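Local coordinates for penicillin-binding protein PbpB (Mycobacterium tuberculosis, PDB 6KGV) that builds cross-linked peptidoglycan from lipid intermediates for the mycobacterial cell wall and binds penicillin, at residues Q398-D403 and R432-Q437; Y494-A499 and D516-N521. All coordinates share one frame; numbering follows the deposited sequence.

Contact 1 (Q398-D403 and R432-Q437)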
loop_
_atom_site.group_PDB
_atom_site.type_symbol
_atom_site.label_atom_id
_atom_site.label_comp_id
_atom_site.label_asym_id
_atom_site.label_seq_id
_atom_site.Cartn_x
_atom_site.Cartn_y
_atom_site.Cartn_z
ATOM N N GLN A 398 2.817 4.703 -6.550
ATOM C CA GLN A 398 3.766 4.158 -7.510
ATOM C C GLN A 398 3.639 4.847 -8.862
ATOM O O GLN A 398 4.648 5.081 -9.531
ATOM C CB GLN A 398 3.553 2.653 -7.654
ATOM C CG GLN A 398 4.544 1.966 -8.611
ATOM C CD GLN A 398 4.158 2.128 -10.065
ATOM O OE1 GLN A 398 2.981 2.258 -10.399
ATOM N NE2 GLN A 398 5.150 2.170 -10.929
ATOM N N ALA A 399 2.407 5.166 -9.287
ATOM C CA ALA A 399 2.222 5.846 -10.569
ATOM C C ALA A 399 2.973 7.169 -10.595
ATOM O O ALA A 399 3.705 7.461 -11.548
ATOM C CB ALA A 399 0.737 6.084 -10.849
ATOM N N ILE A 400 2.799 7.978 -9.544
ATOM C CA ILE A 400 3.448 9.283 -9.452
ATOM C C ILE A 400 4.958 9.120 -9.330
ATOM O O ILE A 400 5.734 9.903 -9.884
ATOM C CB ILE A 400 2.849 10.068 -8.262
ATOM C CG1 ILE A 400 1.422 10.522 -8.588
ATOM C CG2 ILE A 400 3.724 11.245 -7.832
ATOM C CD1 ILE A 400 1.306 11.274 -9.903
ATOM N N ALA A 401 5.397 8.095 -8.607
ATOM C CA ALA A 401 6.824 7.820 -8.482
ATOM C C ALA A 401 7.445 7.427 -9.820
ATOM O O ALA A 401 8.570 7.834 -10.129
ATOM C CB ALA A 401 7.041 6.715 -7.454
ATOM N N ASN A 402 6.740 6.628 -10.618
ATOM C CA ASN A 402 7.224 6.188 -11.927
ATOM C C ASN A 402 6.869 7.204 -13.016
ATOM O O ASN A 402 6.383 6.851 -14.086
ATOM C CB ASN A 402 6.656 4.806 -12.242
ATOM C CG ASN A 402 7.287 4.164 -13.474
ATOM O OD1 ASN A 402 8.508 4.199 -13.668
ATOM N ND2 ASN A 402 6.444 3.579 -14.316
ATOM N N ASP A 403 7.084 8.491 -12.710
ATOM C CA ASP A 403 6.916 9.585 -13.664
ATOM C C ASP A 403 5.579 9.503 -14.383
ATOM O O ASP A 403 5.465 9.804 -15.572
ATOM C CB ASP A 403 8.076 9.638 -14.664
ATOM C CG ASP A 403 9.291 10.367 -14.100
ATOM O OD1 ASP A 403 9.123 11.130 -13.116
ATOM O OD2 ASP A 403 10.403 10.196 -14.640
ATOM N N ARG A 432 -0.594 5.157 -18.471
ATOM C CA ARG A 432 -0.214 6.530 -18.202
ATOM C C ARG A 432 -1.362 7.245 -17.503
ATOM O O ARG A 432 -2.482 7.310 -18.026
ATOM C CB ARG A 432 0.185 7.295 -19.456
ATOM C CG ARG A 432 0.526 8.716 -19.016
ATOM C CD ARG A 432 1.359 9.447 -19.948
ATOM N NE ARG A 432 2.697 8.895 -20.137
ATOM C CZ ARG A 432 3.741 9.150 -19.359
ATOM N NH1 ARG A 432 3.605 9.902 -18.272
ATOM N NH2 ARG A 432 4.926 8.636 -19.663
ATOM N N VAL A 433 -1.072 7.779 -16.321
ATOM C CA VAL A 433 -2.049 8.479 -15.504
ATOM C C VAL A 433 -1.950 9.983 -15.707
ATOM O O VAL A 433 -2.954 10.663 -15.904
ATOM C CB VAL A 433 -1.855 8.086 -14.020
ATOM C CG1 VAL A 433 -2.888 8.765 -13.132
ATOM C CG2 VAL A 433 -1.920 6.567 -13.877
ATOM N N VAL A 434 -0.729 10.501 -15.685
ATOM C CA VAL A 434 -0.421 11.912 -15.849
ATOM C C VAL A 434 0.954 11.981 -16.498
ATOM O O VAL A 434 1.693 10.994 -16.522
ATOM C CB VAL A 434 -0.402 12.674 -14.502
ATOM C CG1 VAL A 434 -1.757 12.652 -13.839
ATOM C CG2 VAL A 434 0.677 12.085 -13.613
ATOM N N SER A 435 1.327 13.163 -16.987
ATOM C CA SER A 435 2.623 13.276 -17.643
ATOM C C SER A 435 3.752 13.114 -16.626
ATOM O O SER A 435 3.548 13.194 -15.405
ATOM C CB SER A 435 2.752 14.620 -18.368
ATOM O OG SER A 435 3.116 15.696 -17.494
ATOM N N ALA A 436 4.960 12.873 -17.149
ATOM C CA ALA A 436 6.151 12.873 -16.306
ATOM C C ALA A 436 6.338 14.221 -15.619
ATOM O O ALA A 436 6.714 14.281 -14.437
ATOM C CB ALA A 436 7.391 12.519 -17.131
ATOM N N GLN A 437 6.084 15.316 -16.343
ATOM C CA GLN A 437 6.198 16.638 -15.737
ATOM C C GLN A 437 5.222 16.785 -14.566
ATOM O O GLN A 437 5.595 17.257 -13.490
ATOM C CB GLN A 437 5.967 17.716 -16.805
ATOM C CG GLN A 437 6.071 19.143 -16.307
ATOM C CD GLN A 437 7.393 19.433 -15.635
ATOM O OE1 GLN A 437 8.444 18.947 -16.057
ATOM N NE2 GLN A 437 7.346 20.209 -14.557
HETATM O O HOH W 1 7.160 8.837 -18.350
#
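The backbone carbonyl oxygen of Asp403 is approached from segment 432-437 by two different kinds of donor. Arg432 NH1 hydrogen-bonds to Asp403 O at 3.3 Å, lying in the carbonyl plane, while Ala436 CA makes a CA-H...O contact with the same Asp403 O at 3.2 Å. A water gives this oxygen a further, weak hydrogen bond and itself accepts from Arg432 NH2 at 2.6 Å, so both amino groups of the guanidinium are turned to one carbonyl, one directly and the other through water. What brings the guanidinium here is a bend in its chain at CG-CD (chi3 -64°), which folds it back over its own segment; NH1 also donates to Val434 O at 2.8 Å, near the guanidinium plane, and donating to two carbonyls and a water probably limits the group's rotation. The arrangement illustrates how one helix can be ended beside the start of another. Past helix 390-401, Asn402 is the centre of an inverse gamma turn, with a weak bond from Asp403 N to Ala401 O. Across from it, Ser435 is the N-cap of helix 436-446, its OG accepting from the backbone N of Thr438. Asp403 CB lies alongside Ala436 CB at 3.9 Å, and its carboxylate forms a salt bridge with Arg443 further along that helix. Deeper in, the polar seam gives way to buried hydrocarbon. The side chains of Ile400 and Val434 cross obliquely, CD1 of Ile400 touching CG2 of Val434 at 3.8 Å, and Ala399 CB packs more loosely against Val433 CG2 at 4.1 Å. Helix 272-281 borders the isoleucine-valine pair through Ser277, and Phe348 touches both Ala399 and Val433.

Contact 2 (Y494-A499 and D516-N521). With AXL (2-{1-[2-amino-2-(4-hydroxy-phenyl)-acetylamino]-2-oxo-ethyl}-5,5-dimethyl-thiazolidine-4-carboxylic acid), chain F.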
loop_
_atom_site.group_PDB
_atom_site.type_symbol
_atom_site.label_atom_id
_atom_site.label_comp_id
_atom_site.label_asym_id
_atom_site.label_seq_id
_atom_site.Cartn_x
_atom_site.Cartn_y
_atom_site.Cartn_z
ATOM N N TYR A 494 -10.727 5.951 13.548
ATOM C CA TYR A 494 -10.096 6.309 12.286
ATOM C C TYR A 494 -9.288 5.165 11.694
ATOM O O TYR A 494 -8.747 4.323 12.409
ATOM C CB TYR A 494 -9.163 7.515 12.449
ATOM C CG TYR A 494 -9.791 8.685 13.164
ATOM C CD1 TYR A 494 -10.785 9.444 12.557
ATOM C CD2 TYR A 494 -9.375 9.046 14.433
ATOM C CE1 TYR A 494 -11.359 10.528 13.208
ATOM C CE2 TYR A 494 -9.934 10.130 15.092
ATOM C CZ TYR A 494 -10.930 10.865 14.475
ATOM O OH TYR A 494 -11.501 11.941 15.127
ATOM N N TRP A 495 -9.219 5.148 10.367
ATOM C CA TRP A 495 -8.105 4.534 9.665
ATOM C C TRP A 495 -7.044 5.607 9.509
ATOM O O TRP A 495 -7.332 6.681 8.978
ATOM C CB TRP A 495 -8.504 3.998 8.291
ATOM C CG TRP A 495 -9.403 2.797 8.313
ATOM C CD1 TRP A 495 -9.078 1.522 8.706
ATOM C CD2 TRP A 495 -10.766 2.746 7.876
ATOM N NE1 TRP A 495 -10.168 0.684 8.557
ATOM C CE2 TRP A 495 -11.213 1.408 8.049
ATOM C CE3 TRP A 495 -11.654 3.701 7.363
ATOM C CZ2 TRP A 495 -12.506 1.005 7.723
ATOM C CZ3 TRP A 495 -12.940 3.299 7.039
ATOM C CH2 TRP A 495 -13.358 1.958 7.222
ATOM N N ILE A 496 -5.836 5.337 9.997
ATOM C CA ILE A 496 -4.696 6.221 9.807
ATOM C C ILE A 496 -3.867 5.649 8.663
ATOM O O ILE A 496 -3.602 4.438 8.628
ATOM C CB ILE A 496 -3.861 6.339 11.094
ATOM C CG1 ILE A 496 -4.718 6.869 12.256
ATOM C CG2 ILE A 496 -2.635 7.187 10.852
ATOM C CD1 ILE A 496 -5.521 8.097 11.958
ATOM N N THR A 497 -3.484 6.507 7.714
ATOM C CA THR A 497 -2.738 6.094 6.535
ATOM C C THR A 497 -1.547 7.007 6.318
ATOM O O THR A 497 -1.566 8.192 6.674
ATOM C CB THR A 497 -3.594 6.124 5.257
ATOM O OG1 THR A 497 -4.337 7.348 5.210
ATOM C CG2 THR A 497 -4.561 4.944 5.216
ATOM N N PHE A 498 -0.506 6.434 5.721
ATOM C CA PHE A 498 0.572 7.215 5.143
ATOM C C PHE A 498 1.021 6.494 3.884
ATOM O O PHE A 498 1.032 5.262 3.839
ATOM C CB PHE A 498 1.749 7.409 6.121
ATOM C CG PHE A 498 2.715 8.513 5.705
ATOM C CD1 PHE A 498 3.719 8.264 4.782
ATOM C CD2 PHE A 498 2.598 9.794 6.228
ATOM C CE1 PHE A 498 4.599 9.265 4.390
ATOM C CE2 PHE A 498 3.476 10.809 5.845
ATOM C CZ PHE A 498 4.476 10.540 4.919
ATOM N N ALA A 499 1.340 7.256 2.850
ATOM C CA ALA A 499 1.931 6.692 1.645
ATOM C C ALA A 499 3.029 7.633 1.203
ATOM O O ALA A 499 2.850 8.851 1.233
ATOM C CB ALA A 499 0.918 6.522 0.508
ATOM N N ASP A 516 -5.189 0.696 11.908
ATOM C CA ASP A 516 -6.613 0.623 12.203
ATOM C C ASP A 516 -6.830 1.155 13.617
ATOM O O ASP A 516 -6.663 0.428 14.605
ATOM C CB ASP A 516 -7.133 -0.799 12.048
ATOM C CG ASP A 516 -8.620 -0.889 12.313
ATOM O OD1 ASP A 516 -9.223 0.149 12.690
ATOM O OD2 ASP A 516 -9.183 -1.984 12.149
ATOM N N ASN A 517 -7.203 2.433 13.699
ATOM C CA ASN A 517 -7.639 3.140 14.897
ATOM C C ASN A 517 -6.617 3.065 16.025
ATOM O O ASN A 517 -6.898 2.510 17.093
ATOM C CB ASN A 517 -8.990 2.605 15.375
ATOM C CG ASN A 517 -9.657 3.547 16.378
ATOM O OD1 ASN A 517 -9.693 4.773 16.178
ATOM N ND2 ASN A 517 -10.154 2.987 17.467
ATOM N N PRO A 518 -5.431 3.621 15.841
ATOM C CA PRO A 518 -4.461 3.634 16.934
ATOM C C PRO A 518 -4.854 4.636 18.014
ATOM O O PRO A 518 -5.499 5.660 17.759
ATOM C CB PRO A 518 -3.167 4.065 16.238
ATOM C CG PRO A 518 -3.662 5.039 15.185
ATOM C CD PRO A 518 -4.947 4.376 14.671
ATOM N N ALA A 519 -4.431 4.332 19.242
ATOM C CA ALA A 519 -4.534 5.284 20.335
ATOM C C ALA A 519 -3.349 6.239 20.368
ATOM O O ALA A 519 -3.467 7.335 20.928
ATOM C CB ALA A 519 -4.641 4.532 21.666
ATOM N N ARG A 520 -2.214 5.844 19.789
ATOM C CA ARG A 520 -0.989 6.637 19.809
ATOM C C ARG A 520 -0.353 6.581 18.424
ATOM O O ARG A 520 -0.832 5.884 17.529
ATOM C CB ARG A 520 -0.014 6.142 20.901
ATOM C CG ARG A 520 -0.610 6.233 22.321
ATOM C CD ARG A 520 0.163 5.425 23.364
ATOM N NE ARG A 520 0.129 3.992 23.090
ATOM C CZ ARG A 520 -0.893 3.190 23.370
ATOM N NH1 ARG A 520 -1.983 3.667 23.951
ATOM N NH2 ARG A 520 -0.819 1.904 23.068
ATOM N N ASN A 521 0.720 7.356 18.249
ATOM C CA ASN A 521 1.585 7.263 17.078
ATOM C C ASN A 521 2.105 5.852 16.869
ATOM O O ASN A 521 2.032 5.014 17.780
ATOM C CB ASN A 521 2.777 8.213 17.204
ATOM C CG ASN A 521 2.449 9.594 16.746
ATOM O OD1 ASN A 521 1.276 9.919 16.535
ATOM N ND2 ASN A 521 3.475 10.430 16.586
HETATM C C1 AXL F . -7.953 13.689 5.474
HETATM O O1 AXL F . -7.688 12.587 5.954
HETATM C C2 AXL F . -8.599 14.794 6.305
HETATM C C3 AXL F . -7.452 15.718 6.686
HETATM S S4 AXL F . -7.627 16.455 8.284
HETATM C C5 AXL F . -6.161 15.754 8.999
HETATM C C51 AXL F . -5.040 16.795 8.987
HETATM C C52 AXL F . -6.412 15.285 10.442
HETATM C C6 AXL F . -5.838 14.552 8.110
HETATM C C61 AXL F . -4.396 14.158 8.126
HETATM O O62 AXL F . -3.961 13.523 9.110
HETATM O O63 AXL F . -3.689 14.475 7.143
HETATM N N7 AXL F . -6.270 14.894 6.780
HETATM N N8 AXL F . -9.292 14.296 7.484
HETATM C C9 AXL F . -10.592 14.535 7.742
HETATM O O91 AXL F . -11.266 15.328 7.104
HETATM C C10 AXL F . -11.237 13.759 8.874
HETATM N N11 AXL F . -12.683 13.893 8.849
HETATM C C12 AXL F . -10.749 14.211 10.194
HETATM C C13 AXL F . -10.027 13.326 10.971
HETATM C C14 AXL F . -9.546 13.699 12.224
HETATM C C15 AXL F . -9.800 14.979 12.700
HETATM C C16 AXL F . -10.526 15.879 11.922
HETATM C C17 AXL F . -11.009 15.494 10.670
HETATM O O18 AXL F . -9.328 15.336 13.923
#
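This is the end of an antiparallel strand pair, where a loop takes over, in the central sheet of the transpeptidase domain: segment 494-499 belongs to strand 493-502, and the chain at 516-521 is leaving the neighbouring strand 509-516. The final bridge joins Trp495 and Asp516 as a non-hydrogen-bonded pair, their CA atoms 4.9 Å apart and their side chains on one face; there Asp516 OD1 accepts a hydrogen bond from Gln481 of the adjoining strand 473-483. One residue on, Asn517 takes up a left-handed backbone conformation (phi 55°), and a side chain supplies one of the two bonds that follow. Tyr494 N donates to Asn517 OD1 at 3.1 Å, fairly straight at the hydrogen but well above the plane of the amide carbonyl. The return bond, from Asn517 N to Tyr494 O, is short at 2.8 Å yet bent and weak. With CG anti to the backbone N (chi1 -165°), the carboxamide of Asn517 swings back along the strand end, and Asn517 meets both polar groups of the Tyr494 main chain, weakly at the oxygen, where Gln481 NE2 adds another weak bond. Apolar packing follows at once: Ile496 CG1 touches Pro518 CD at 3.5 Å, beside Thr478 and Leu515. The tyrosine ring has another neighbour, its CE1 lying 3.8 Å from C14 in the hydroxyphenyl ring of the bound penicillin-derived ligand AXL, in an oblique approach. AXL is also hydrogen-bonded to Ser269, probably the residue that forms the acyl-ester intermediate, as in its relatives, and to Thr476 and Thr478. Asn517 thus holds the backbone of a residue whose ring borders the ligand's aryl group, consistent with a second-shell part in shaping that end of the cleft.

Contact 1 closes along the chain before contact 2 opens, and all four segments fall within the transpeptidase domain. Their centres are 27 Å apart and their nearest atoms about 8 Å, so they do not touch. Helix 390-401 spans the interval: its end carries segment 398-403 of contact 1, while its residues Met393 and Tyr397 touch Thr497 and Ala499 on strand 493-502, the strand of contact 2. Contact 1 therefore belongs to the helical packing away from the active site, whereas contact 2 lies at the end of two inner strands of the sheet, beside the ligand. Together they sample the helical and sheet parts of a penicillin-sensitive domain, connected by helix 390-401, which carries one and packs on the strand of the other.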